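Local coordinates for UL37 (Suid herpesvirus 1, PDB 4K70), which serves as an inner tegument protein of the virus, present here as its N-terminal half, and probably helps to control viral trafficking, at residues A310-D314 with A356-R360; L288-V294 with H306-A310; L28-A33 with A468-W472; A49-C54 with L68-L72; V153-E157 with A331-Q335. Residue numbers count along the deposited sequence, not the author numbering.

Overall arrangement
The chain is an elongated half of UL37 built of helices and loops, without strands. Contacts 3 and 4 sit together at one end, centres 15 Å apart, Phe30 and Phe31 touching Leu68. Contacts 1 and 2, centres 12 Å apart, share Ala310 and helix 307-311 beyond the chain's centre, about 58 to 71 Å centre to centre from the first pair. Contact 5 is nearer the middle, its centre about 30 Å from that of contact 1 and 31 Å from that of contact 2. Contact 4 closes before contacts 1, 2 and 5 open; contact 2 nests within contact 5, which crosses contact 1. Contact 3 encloses all four, so the chain's beginning and end meet in one bundle.

Contact 1: residues A310-D314 with A356-R360; sequences AADLD and AVLDR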
# COMPACT_ATOMS: atom_id res chain seq x y z
N ALA A 310 22.60 -1.33 -21.71
CA ALA A 310 22.86 -0.51 -20.54
C ALA A 310 23.74 -1.26 -19.55
O ALA A 310 24.54 -0.66 -18.84
CB ALA A 310 21.55 -0.08 -19.89
N ALA A 311 23.60 -2.59 -19.52
CA ALA A 311 24.40 -3.43 -18.64
C ALA A 311 25.80 -3.79 -19.20
O ALA A 311 26.65 -4.28 -18.48
CB ALA A 311 23.63 -4.71 -18.27
N ASP A 312 26.03 -3.55 -20.49
CA ASP A 312 27.30 -3.92 -21.10
C ASP A 312 28.32 -2.79 -20.91
O ASP A 312 28.70 -2.12 -21.86
CB ASP A 312 27.11 -4.19 -22.58
CG ASP A 312 28.27 -5.00 -23.18
OD1 ASP A 312 29.25 -5.25 -22.45
OD2 ASP A 312 28.19 -5.37 -24.36
N LEU A 313 28.77 -2.62 -19.67
CA LEU A 313 29.47 -1.41 -19.26
C LEU A 313 30.86 -1.28 -19.86
O LEU A 313 31.44 -0.18 -19.91
CB LEU A 313 29.53 -1.35 -17.73
CG LEU A 313 28.16 -1.22 -17.05
CD1 LEU A 313 28.31 -1.30 -15.55
CD2 LEU A 313 27.51 0.09 -17.44
N ASP A 314 31.42 -2.40 -20.31
CA ASP A 314 32.74 -2.35 -20.93
C ASP A 314 32.69 -1.69 -22.29
O ASP A 314 33.68 -1.15 -22.76
CB ASP A 314 33.33 -3.76 -21.05
CG ASP A 314 33.75 -4.32 -19.71
OD1 ASP A 314 34.23 -3.52 -18.88
OD2 ASP A 314 33.59 -5.54 -19.48
N ALA A 356 24.78 -5.13 -12.24
CA ALA A 356 25.83 -4.84 -13.21
C ALA A 356 26.76 -3.72 -12.75
O ALA A 356 27.98 -3.80 -12.91
CB ALA A 356 25.22 -4.50 -14.55
N VAL A 357 26.19 -2.64 -12.21
CA VAL A 357 27.00 -1.52 -11.79
C VAL A 357 27.73 -1.82 -10.49
O VAL A 357 28.92 -1.53 -10.37
CB VAL A 357 26.15 -0.23 -11.61
CG1 VAL A 357 26.97 0.83 -10.91
CG2 VAL A 357 25.66 0.27 -12.95
N LEU A 358 27.03 -2.39 -9.51
CA LEU A 358 27.67 -2.62 -8.21
C LEU A 358 28.79 -3.67 -8.31
O LEU A 358 29.72 -3.68 -7.51
CB LEU A 358 26.64 -3.03 -7.15
CG LEU A 358 25.71 -1.90 -6.68
CD1 LEU A 358 24.78 -2.38 -5.55
CD2 LEU A 358 26.52 -0.70 -6.25
N ASP A 359 28.70 -4.53 -9.31
CA ASP A 359 29.76 -5.51 -9.53
C ASP A 359 31.06 -4.83 -9.96
O ASP A 359 32.10 -5.48 -10.03
CB ASP A 359 29.34 -6.58 -10.55
CG ASP A 359 28.51 -7.71 -9.92
OD1 ASP A 359 28.50 -7.84 -8.67
OD2 ASP A 359 27.87 -8.48 -10.68
N ARG A 360 31.02 -3.53 -10.23
CA ARG A 360 32.23 -2.82 -10.65
C ARG A 360 32.78 -1.90 -9.59
O ARG A 360 33.87 -1.35 -9.74
CB ARG A 360 31.98 -2.04 -11.93
CG ARG A 360 31.75 -2.95 -13.09
CD ARG A 360 31.48 -2.21 -14.37
NE ARG A 360 31.24 -3.19 -15.42
CZ ARG A 360 32.11 -3.49 -16.37
NH1 ARG A 360 33.27 -2.85 -16.43
NH2 ARG A 360 31.81 -4.42 -17.28
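A bidentate salt bridge joins the two segments. Arg360 reaches out in an extended m, t, t conformation, and its NH1 donates to Asp314 OD1 at 2.7 Å while its NH2 donates to Asp314 OD2 at 3.0 Å, so both carboxylate oxygens are satisfied. The guanidinium also lies against Leu313, whose CB sits over one face, 3.4 Å from Arg360 NE. Leu313 further packs CD1 against Ala356 and Val357 of helix 347-358, 3.7 Å from Ala356 O and 4.0 Å from Val357 CG2. On the helix 307-311 side, Ala311 CB meets Ala356 CB at 4.1 Å. Backbone groups are served locally: Arg360 N donates to Val357 O at 2.9 Å, and a weak bond from Leu313 N to Ala311 O, 2.9 Å, closes an inverse gamma turn centred on Asp312. The Asp312 side chain turns to other partners, OD2 hydrogen-bonding Thr290 OG1 and OD1 hydrogen-bonding His315 ND1. Asp312 and Asp314 bind calcium in a crystal structure of this protein, but that ion is not bound to this chain here. In this state the charge of Asp314 is neutralised by Arg360, while Asp312 is held by Thr290 and His315.

Contact 2: residues L288-V294 with H306-A310; sequences LRTDQGV and HVAAA. With NA (sodium ion), chain J.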
# COMPACT_ATOMS: atom_id res chain seq x y z
N LEU A 288 20.34 -7.79 -30.38
CA LEU A 288 20.54 -6.35 -30.45
C LEU A 288 21.99 -6.02 -30.14
O LEU A 288 22.59 -6.61 -29.23
CB LEU A 288 19.62 -5.66 -29.44
CG LEU A 288 18.12 -5.76 -29.71
CD1 LEU A 288 17.34 -5.13 -28.56
CD2 LEU A 288 17.76 -5.08 -31.03
N ARG A 289 22.56 -5.09 -30.91
CA ARG A 289 23.87 -4.54 -30.63
C ARG A 289 23.92 -3.98 -29.20
O ARG A 289 22.92 -3.44 -28.70
CB ARG A 289 24.19 -3.42 -31.63
CG ARG A 289 24.20 -3.86 -33.10
CD ARG A 289 24.20 -2.67 -34.03
NE ARG A 289 25.24 -1.70 -33.67
CZ ARG A 289 25.37 -0.50 -34.23
NH1 ARG A 289 24.54 -0.12 -35.19
NH2 ARG A 289 26.34 0.31 -33.83
N THR A 290 25.07 -4.14 -28.54
CA THR A 290 25.29 -3.54 -27.23
C THR A 290 26.52 -2.64 -27.25
O THR A 290 27.09 -2.33 -26.20
CB THR A 290 25.39 -4.58 -26.08
OG1 THR A 290 26.42 -5.53 -26.37
CG2 THR A 290 24.05 -5.33 -25.88
N ASP A 291 26.92 -2.21 -28.45
CA ASP A 291 28.03 -1.26 -28.60
C ASP A 291 27.50 0.17 -28.53
O ASP A 291 26.30 0.40 -28.67
CB ASP A 291 28.79 -1.49 -29.91
CG ASP A 291 27.96 -1.17 -31.14
OD1 ASP A 291 27.18 -2.04 -31.57
OD2 ASP A 291 28.09 -0.06 -31.67
N GLN A 292 28.40 1.12 -28.32
CA GLN A 292 28.02 2.52 -28.08
C GLN A 292 27.20 3.10 -29.23
O GLN A 292 26.41 4.02 -29.03
CB GLN A 292 29.26 3.39 -27.82
CG GLN A 292 28.96 4.84 -27.40
CD GLN A 292 28.62 4.98 -25.91
OE1 GLN A 292 29.05 4.19 -25.07
NE2 GLN A 292 27.84 6.02 -25.57
N GLY A 293 27.38 2.55 -30.43
CA GLY A 293 26.67 3.01 -31.61
C GLY A 293 25.18 2.71 -31.62
O GLY A 293 24.42 3.33 -32.36
N VAL A 294 24.75 1.76 -30.79
CA VAL A 294 23.34 1.41 -30.72
C VAL A 294 22.54 2.53 -30.04
O VAL A 294 21.33 2.61 -30.21
CB VAL A 294 23.10 0.07 -29.98
CG1 VAL A 294 23.31 0.23 -28.48
CG2 VAL A 294 21.70 -0.46 -30.26
N HIS A 306 16.64 -0.81 -23.25
CA HIS A 306 17.49 -1.81 -23.90
C HIS A 306 18.49 -2.21 -22.82
O HIS A 306 19.60 -1.72 -22.77
CB HIS A 306 18.19 -1.18 -25.11
CG HIS A 306 19.12 -2.10 -25.84
ND1 HIS A 306 19.24 -3.43 -25.53
CD2 HIS A 306 19.97 -1.86 -26.86
CE1 HIS A 306 20.14 -3.98 -26.34
NE2 HIS A 306 20.59 -3.06 -27.16
N VAL A 307 18.05 -3.07 -21.90
CA VAL A 307 18.80 -3.28 -20.66
C VAL A 307 20.13 -4.02 -20.91
O VAL A 307 21.10 -3.82 -20.19
CB VAL A 307 17.93 -3.98 -19.59
CG1 VAL A 307 17.77 -5.47 -19.91
CG2 VAL A 307 18.50 -3.76 -18.18
N ALA A 308 20.17 -4.86 -21.94
CA ALA A 308 21.41 -5.56 -22.26
C ALA A 308 22.52 -4.57 -22.65
O ALA A 308 23.67 -4.74 -22.25
CB ALA A 308 21.18 -6.60 -23.36
N ALA A 309 22.17 -3.54 -23.41
CA ALA A 309 23.14 -2.50 -23.76
C ALA A 309 23.58 -1.71 -22.52
O ALA A 309 24.76 -1.45 -22.32
CB ALA A 309 22.57 -1.56 -24.81
N ALA A 310 22.60 -1.33 -21.71
CA ALA A 310 22.86 -0.51 -20.54
C ALA A 310 23.74 -1.26 -19.55
O ALA A 310 24.54 -0.66 -18.84
CB ALA A 310 21.55 -0.08 -19.89
NA NA J . 31.79 3.19 -25.13
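His306 takes a t rotamer (chi2 6°) that carries its imidazole from the N-cap position of helix 307-311 back to the loop, and NE2 donates to Arg289 O at 2.8 Å. Leu288, rotamer m, t, covers one face of the ring: its CD1 is 4.0 Å from the ring centroid, 22° off the normal, a CH-pi contact. Val294, rotamer p, brings CG2 near the ring plane, 4.1 Å from His306 CD2, while its CG1 reaches Ala309 CB at 4.1 Å. Thr290, also p, turns CG2 to the helix, 3.6 Å from Ala309 N, and its OG1 hydrogen-bonds Asp312 OD2. Thr290 and Ala309 are the nearest CA pair, 4.2 Å apart. Arg289 points away and bends at chi3 (p) to grip Asp291, NE to OD1 at 2.9 Å and NH2 to OD2 at 2.8 Å. Asp291 OD2 also accepts from Gly293 N at 3.0 Å. Gln292, chi1 t and chi2 p, bends so that its OE1 lies 2.9 Å from a sodium ion, which His315 O also binds. Together these features make a loop folded by an Asx turn and tied by a side-chain-to-backbone hydrogen bond to the N terminus of the helix that follows it.

Contact 3: residues L28-A33 with A468-W472; sequences LEFFMA and ALNTW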
# COMPACT_ATOMS: atom_id res chain seq x y z
N LEU A 28 -13.91 -1.24 33.44
CA LEU A 28 -12.59 -0.64 33.29
C LEU A 28 -11.63 -1.60 32.58
O LEU A 28 -10.74 -1.17 31.85
CB LEU A 28 -12.02 -0.22 34.65
CG LEU A 28 -12.71 0.94 35.36
CD1 LEU A 28 -12.16 1.11 36.77
CD2 LEU A 28 -12.58 2.24 34.58
N GLU A 29 -11.82 -2.90 32.80
CA GLU A 29 -10.99 -3.90 32.14
C GLU A 29 -11.27 -3.96 30.65
O GLU A 29 -10.35 -4.09 29.83
CB GLU A 29 -11.19 -5.28 32.78
CG GLU A 29 -10.57 -5.40 34.15
CD GLU A 29 -11.24 -6.46 35.01
OE1 GLU A 29 -11.84 -7.40 34.44
OE2 GLU A 29 -11.17 -6.33 36.25
N PHE A 30 -12.55 -3.85 30.29
CA PHE A 30 -12.93 -3.81 28.89
C PHE A 30 -12.32 -2.58 28.23
O PHE A 30 -11.79 -2.66 27.12
CB PHE A 30 -14.45 -3.81 28.74
CG PHE A 30 -14.92 -3.64 27.33
CD1 PHE A 30 -14.82 -4.68 26.42
CD2 PHE A 30 -15.46 -2.44 26.91
CE1 PHE A 30 -15.26 -4.52 25.11
CE2 PHE A 30 -15.90 -2.27 25.61
CZ PHE A 30 -15.80 -3.32 24.70
N PHE A 31 -12.36 -1.46 28.94
CA PHE A 31 -11.78 -0.21 28.46
C PHE A 31 -10.31 -0.38 28.05
O PHE A 31 -9.82 0.33 27.18
CB PHE A 31 -11.92 0.90 29.51
CG PHE A 31 -13.31 1.46 29.63
CD1 PHE A 31 -14.26 1.21 28.66
CD2 PHE A 31 -13.67 2.24 30.72
CE1 PHE A 31 -15.55 1.73 28.76
CE2 PHE A 31 -14.96 2.76 30.84
CZ PHE A 31 -15.90 2.51 29.86
N MET A 32 -9.62 -1.34 28.66
CA MET A 32 -8.20 -1.54 28.38
C MET A 32 -7.85 -2.89 27.73
O MET A 32 -6.68 -3.20 27.51
CB MET A 32 -7.38 -1.34 29.65
CG MET A 32 -7.34 0.11 30.11
SD MET A 32 -6.35 0.34 31.60
CE MET A 32 -7.42 -0.40 32.82
N ALA A 33 -8.87 -3.67 27.40
CA ALA A 33 -8.67 -5.00 26.83
C ALA A 33 -7.92 -4.97 25.49
O ALA A 33 -7.88 -3.95 24.81
CB ALA A 33 -9.99 -5.73 26.69
N ALA A 468 -8.72 4.98 32.69
CA ALA A 468 -8.60 3.72 31.96
C ALA A 468 -8.49 3.95 30.45
O ALA A 468 -7.58 3.45 29.80
CB ALA A 468 -9.78 2.82 32.27
N LEU A 469 -9.43 4.72 29.91
CA LEU A 469 -9.47 5.01 28.48
C LEU A 469 -8.22 5.76 27.99
O LEU A 469 -7.68 5.44 26.93
CB LEU A 469 -10.76 5.75 28.11
CG LEU A 469 -12.00 4.86 28.22
CD1 LEU A 469 -13.31 5.66 28.16
CD2 LEU A 469 -11.97 3.78 27.14
N ASN A 470 -7.77 6.73 28.78
CA ASN A 470 -6.51 7.44 28.50
C ASN A 470 -5.31 6.50 28.45
O ASN A 470 -4.43 6.63 27.60
CB ASN A 470 -6.23 8.52 29.55
CG ASN A 470 -6.86 9.85 29.20
OD1 ASN A 470 -7.03 10.17 28.02
ND2 ASN A 470 -7.19 10.65 30.21
N THR A 471 -5.29 5.55 29.38
CA THR A 471 -4.22 4.56 29.43
C THR A 471 -4.24 3.67 28.20
O THR A 471 -3.20 3.35 27.62
CB THR A 471 -4.34 3.70 30.70
OG1 THR A 471 -4.17 4.53 31.86
CG2 THR A 471 -3.30 2.59 30.71
N TRP A 472 -5.45 3.28 27.79
CA TRP A 472 -5.62 2.45 26.61
C TRP A 472 -5.19 3.17 25.34
O TRP A 472 -4.43 2.64 24.53
CB TRP A 472 -7.07 2.02 26.50
CG TRP A 472 -7.32 1.15 25.33
CD1 TRP A 472 -6.79 -0.09 25.10
CD2 TRP A 472 -8.17 1.44 24.21
NE1 TRP A 472 -7.25 -0.59 23.91
CE2 TRP A 472 -8.10 0.33 23.34
CE3 TRP A 472 -8.98 2.52 23.87
CZ2 TRP A 472 -8.82 0.27 22.15
CZ3 TRP A 472 -9.69 2.46 22.69
CH2 TRP A 472 -9.60 1.35 21.84
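Two nearly parallel helices, crossing at -18° with axes 8.6 Å apart, mesh here around the small side chain of Ala468. Its methyl is the bump that lets them approach: CB of Ala468 enters a hollow walled by Leu28 CD2 at 3.7 Å, Phe31 CB at 4.0 Å and Met32 CE at 4.0 Å. Phe31, rotamer m, turns a ring face to Leu469, whose CG stands 4.2 Å from the ring centroid and 22° off the normal in a CH-pi contact, while Leu469 CD2 comes to 3.7 Å from Phe31 CG. Toward Ala33, Trp472 (chi1 t) places its indole against residues 31-33. Phe31 O rests over one face of that ring, 3.2 Å from Trp472 CG, and Met32 CA lies 3.9 Å from Trp472 CD1. The exposed Met32 packs alongside, its CG 3.4 Å from Ala468 O and its SD 3.9 Å from Thr471 CG2. No hydrogen bond crosses the interface, so shape and apolar contact hold it. Neighbouring helices cover its flanks: Leu75 of helix 63-78 touches Phe31, Leu447 and Val451 of helix 438-458 touch Leu469, and Trp78 meets Trp472 edge-to-face. Such close side-by-side packing is that of an alpha-helical bundle, here one that brings together helices from the two ends of the chain.

Contact 4: residues A49-C54 with L68-L72; sequences ALRLAC and LAENL
Both segments are alpha-helical, residues 49-54 within helix 39-60 and 68-72 within helix 63-78, running antiparallel with 152° between their N-to-C directions and 8.7 Å between the segment axes at closest approach. Ala53 and Ala69 mark the register, their CA atoms 5.0 Å apart. Backbone bonds run from Ala53 N to Ala49 O (3.0 Å) and from Cys54 N to Leu50 O (2.9 Å). Helix 63-78 is less regular at Asn71, phi/psi -113/14, where Asn71 N makes a weak bond to Leu68 O at 3.3 Å. At the crossing the two alanines face one another, with 3.9 Å between Ala53 CB and Ala69 CB. Cys54 (m) adds SG at 4.1 Å from Ala69 CB. Leu68 (t, p) sends CD2 to 3.6 Å from Ala53 CB. Leu72, also t, p, sets CD2 against Ala49 CB (4.0 Å) and Leu50 N (3.6 Å). Leu50 (t, p) points sideways but curls back so that CD1 reaches Ala69 O at 3.7 Å. Around this core, helix 101-109 covers Cys54 and Ala69 through Leu107, and Phe30 of helix 20-32 covers Leu68 and Leu72. Arg51, facing away, forms salt bridges with Asp102 and Glu109. Short side chains at the crossing, leucines around them and a two-residue link make this an antiparallel alpha-helical hairpin, built into a larger bundle.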
# COMPACT_ATOMS: atom_id res chain seq x y z
N ALA A 49 -24.56 -7.69 25.07
CA ALA A 49 -23.57 -6.75 25.59
C ALA A 49 -24.21 -5.39 25.86
O ALA A 49 -24.02 -4.81 26.92
CB ALA A 49 -22.38 -6.62 24.65
N LEU A 50 -24.97 -4.88 24.91
CA LEU A 50 -25.60 -3.58 25.08
C LEU A 50 -26.58 -3.59 26.25
O LEU A 50 -26.61 -2.66 27.06
CB LEU A 50 -26.32 -3.15 23.80
CG LEU A 50 -26.98 -1.79 23.98
CD1 LEU A 50 -25.91 -0.68 24.00
CD2 LEU A 50 -28.04 -1.55 22.92
N ARG A 51 -27.39 -4.64 26.32
CA ARG A 51 -28.37 -4.80 27.40
C ARG A 51 -27.71 -4.85 28.76
O ARG A 51 -28.19 -4.24 29.71
CB ARG A 51 -29.21 -6.05 27.16
CG ARG A 51 -30.37 -5.83 26.24
CD ARG A 51 -31.50 -5.15 26.98
NE ARG A 51 -32.54 -4.66 26.08
CZ ARG A 51 -33.57 -3.93 26.48
NH1 ARG A 51 -33.68 -3.61 27.76
NH2 ARG A 51 -34.48 -3.51 25.61
N LEU A 52 -26.60 -5.57 28.86
CA LEU A 52 -25.86 -5.68 30.11
C LEU A 52 -25.19 -4.37 30.53
O LEU A 52 -25.07 -4.06 31.72
CB LEU A 52 -24.80 -6.78 29.99
CG LEU A 52 -25.31 -8.22 29.99
CD1 LEU A 52 -24.23 -9.15 29.49
CD2 LEU A 52 -25.74 -8.60 31.40
N ALA A 53 -24.74 -3.60 29.55
CA ALA A 53 -24.15 -2.31 29.86
C ALA A 53 -25.25 -1.34 30.30
O ALA A 53 -25.10 -0.63 31.30
CB ALA A 53 -23.39 -1.76 28.67
N CYS A 54 -26.36 -1.32 29.57
CA CYS A 54 -27.49 -0.47 29.92
C CYS A 54 -28.02 -0.82 31.30
O CYS A 54 -28.35 0.06 32.08
CB CYS A 54 -28.60 -0.58 28.88
SG CYS A 54 -28.21 0.34 27.38
N LEU A 68 -19.60 3.22 28.81
CA LEU A 68 -19.64 1.92 28.14
C LEU A 68 -20.88 1.81 27.25
O LEU A 68 -20.76 1.61 26.04
CB LEU A 68 -19.61 0.78 29.16
CG LEU A 68 -19.77 -0.65 28.63
CD1 LEU A 68 -18.55 -1.05 27.78
CD2 LEU A 68 -19.97 -1.62 29.77
N ALA A 69 -22.06 1.96 27.85
CA ALA A 69 -23.31 1.77 27.12
C ALA A 69 -23.44 2.71 25.94
O ALA A 69 -23.81 2.30 24.83
CB ALA A 69 -24.49 1.93 28.04
N GLU A 70 -23.16 3.99 26.18
CA GLU A 70 -23.29 5.01 25.14
C GLU A 70 -22.25 4.89 24.01
O GLU A 70 -22.53 5.26 22.86
CB GLU A 70 -23.27 6.41 25.76
CG GLU A 70 -24.59 6.80 26.43
CD GLU A 70 -24.62 8.26 26.91
OE1 GLU A 70 -23.57 8.78 27.34
OE2 GLU A 70 -25.71 8.87 26.86
N ASN A 71 -21.06 4.39 24.33
CA ASN A 71 -19.98 4.27 23.32
C ASN A 71 -19.57 2.84 22.94
O ASN A 71 -18.53 2.63 22.29
CB ASN A 71 -18.77 5.06 23.78
CG ASN A 71 -19.09 6.51 24.06
OD1 ASN A 71 -19.06 7.36 23.16
ND2 ASN A 71 -19.43 6.81 25.31
N LEU A 72 -20.40 1.88 23.32
CA LEU A 72 -20.15 0.47 23.05
C LEU A 72 -19.98 0.19 21.56
O LEU A 72 -19.16 -0.63 21.17
CB LEU A 72 -21.28 -0.39 23.63
CG LEU A 72 -20.96 -1.88 23.69
CD1 LEU A 72 -19.87 -2.11 24.73
CD2 LEU A 72 -22.21 -2.67 24.02

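Contact 5: residues V153-E157 with A331-Q335; sequences VVPPE and ASPLQ. With NA (sodium ion), chain S.
A buried carboxylate oxygen with no polar partner marks this contact: Glu157 OE2 lies 3.5 Å from Pro333 CD, 4.1 Å from Ser332 CB and 3.7 Å from Leu334 N, without a hydrogen bond. Glu157 has chi1 -36° and an off-well chi2 of 100°, which fold its end back toward the other segment. Residues 153-155 are extended (phi/psi -95/115, -114/132 and -65/131), and at Pro156 (-51/-29) the chain turns into the weakly bonded helix 156-159. Across from it, Ala331 (-120/14) and Ser332 (-150/164) lead into helix 333-342, helical from Pro333 (-58/-43). The closest CA pair is Pro155 with Leu334, 5.2 Å. Leu334 (t, p) buries the largest area, 80 Å²: CD1 meets Val153 CG1 at 3.6 Å, CD2 meets Pro155 CG at 3.8 Å, and CB meets Pro156 CD at 4.0 Å. Val153 is t. Pro156 CG touches Pro333 CB at 3.6 Å; all three prolines have C-gamma exo pucker. Ser332, rotamer p, is the N-cap, its OG accepting a weak 3.3 Å bond from Gln335 N, while Gln335 OE1 (chi1 m, chi2 t) accepts from Ala331 N at 2.9 Å. A sodium ion lies 2.8 Å from Val153 N, with Arg199 NH2 its other ligand. Leu192 of helix 191-201 touches Val153, Pro156 and Leu334. This is a largely apolar contact between an extended loop entering helix 156-159 and the serine-capped, proline-led N terminus of helix 333-342.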
# COMPACT_ATOMS: atom_id res chain seq x y z
N VAL A 153 -3.26 6.47 -15.39
CA VAL A 153 -2.21 6.68 -14.41
C VAL A 153 -2.79 7.38 -13.19
O VAL A 153 -3.25 8.52 -13.27
CB VAL A 153 -1.06 7.52 -14.99
CG1 VAL A 153 -0.04 7.85 -13.90
CG2 VAL A 153 -0.40 6.78 -16.15
N VAL A 154 -2.79 6.68 -12.05
CA VAL A 154 -3.37 7.21 -10.83
C VAL A 154 -2.29 7.45 -9.76
O VAL A 154 -1.46 6.57 -9.51
CB VAL A 154 -4.40 6.23 -10.24
CG1 VAL A 154 -5.05 6.83 -9.02
CG2 VAL A 154 -5.44 5.86 -11.30
N PRO A 155 -2.30 8.63 -9.13
CA PRO A 155 -1.36 8.81 -8.02
C PRO A 155 -1.70 7.84 -6.89
O PRO A 155 -2.86 7.76 -6.52
CB PRO A 155 -1.60 10.25 -7.58
CG PRO A 155 -2.29 10.92 -8.77
CD PRO A 155 -3.10 9.84 -9.41
N PRO A 156 -0.71 7.10 -6.37
CA PRO A 156 -0.94 6.14 -5.29
C PRO A 156 -1.69 6.73 -4.10
O PRO A 156 -2.43 6.04 -3.39
CB PRO A 156 0.48 5.76 -4.89
CG PRO A 156 1.24 5.86 -6.16
CD PRO A 156 0.69 7.09 -6.82
N GLU A 157 -1.51 8.03 -3.89
CA GLU A 157 -2.04 8.73 -2.73
C GLU A 157 -3.53 8.96 -2.88
O GLU A 157 -4.25 9.11 -1.90
CB GLU A 157 -1.30 10.06 -2.58
CG GLU A 157 0.20 9.96 -2.96
CD GLU A 157 0.49 10.49 -4.37
OE1 GLU A 157 -0.11 11.53 -4.74
OE2 GLU A 157 1.34 9.89 -5.09
N ALA A 331 9.15 14.03 -5.19
CA ALA A 331 8.72 14.11 -3.80
C ALA A 331 7.45 13.31 -3.55
O ALA A 331 6.80 13.49 -2.52
CB ALA A 331 8.52 15.59 -3.37
N SER A 332 7.08 12.44 -4.48
CA SER A 332 5.90 11.60 -4.28
C SER A 332 6.12 10.32 -5.03
O SER A 332 6.99 10.26 -5.89
CB SER A 332 4.63 12.28 -4.81
OG SER A 332 4.65 12.37 -6.23
N PRO A 333 5.33 9.28 -4.71
CA PRO A 333 5.39 7.99 -5.40
C PRO A 333 5.13 8.14 -6.88
O PRO A 333 5.83 7.52 -7.66
CB PRO A 333 4.24 7.20 -4.77
CG PRO A 333 4.04 7.83 -3.43
CD PRO A 333 4.41 9.27 -3.56
N LEU A 334 4.14 8.94 -7.27
CA LEU A 334 3.81 9.03 -8.69
C LEU A 334 4.99 9.61 -9.45
O LEU A 334 5.40 9.08 -10.48
CB LEU A 334 2.57 9.90 -8.94
CG LEU A 334 2.30 10.16 -10.43
CD1 LEU A 334 2.23 8.86 -11.24
CD2 LEU A 334 1.04 10.98 -10.63
N GLN A 335 5.55 10.69 -8.93
CA GLN A 335 6.66 11.36 -9.59
C GLN A 335 7.85 10.43 -9.82
O GLN A 335 8.40 10.38 -10.92
CB GLN A 335 7.09 12.58 -8.77
CG GLN A 335 6.03 13.69 -8.77
CD GLN A 335 6.36 14.83 -7.82
OE1 GLN A 335 7.49 14.97 -7.37
NE2 GLN A 335 5.36 15.65 -7.50
NA NA S . -4.32 8.72 -16.72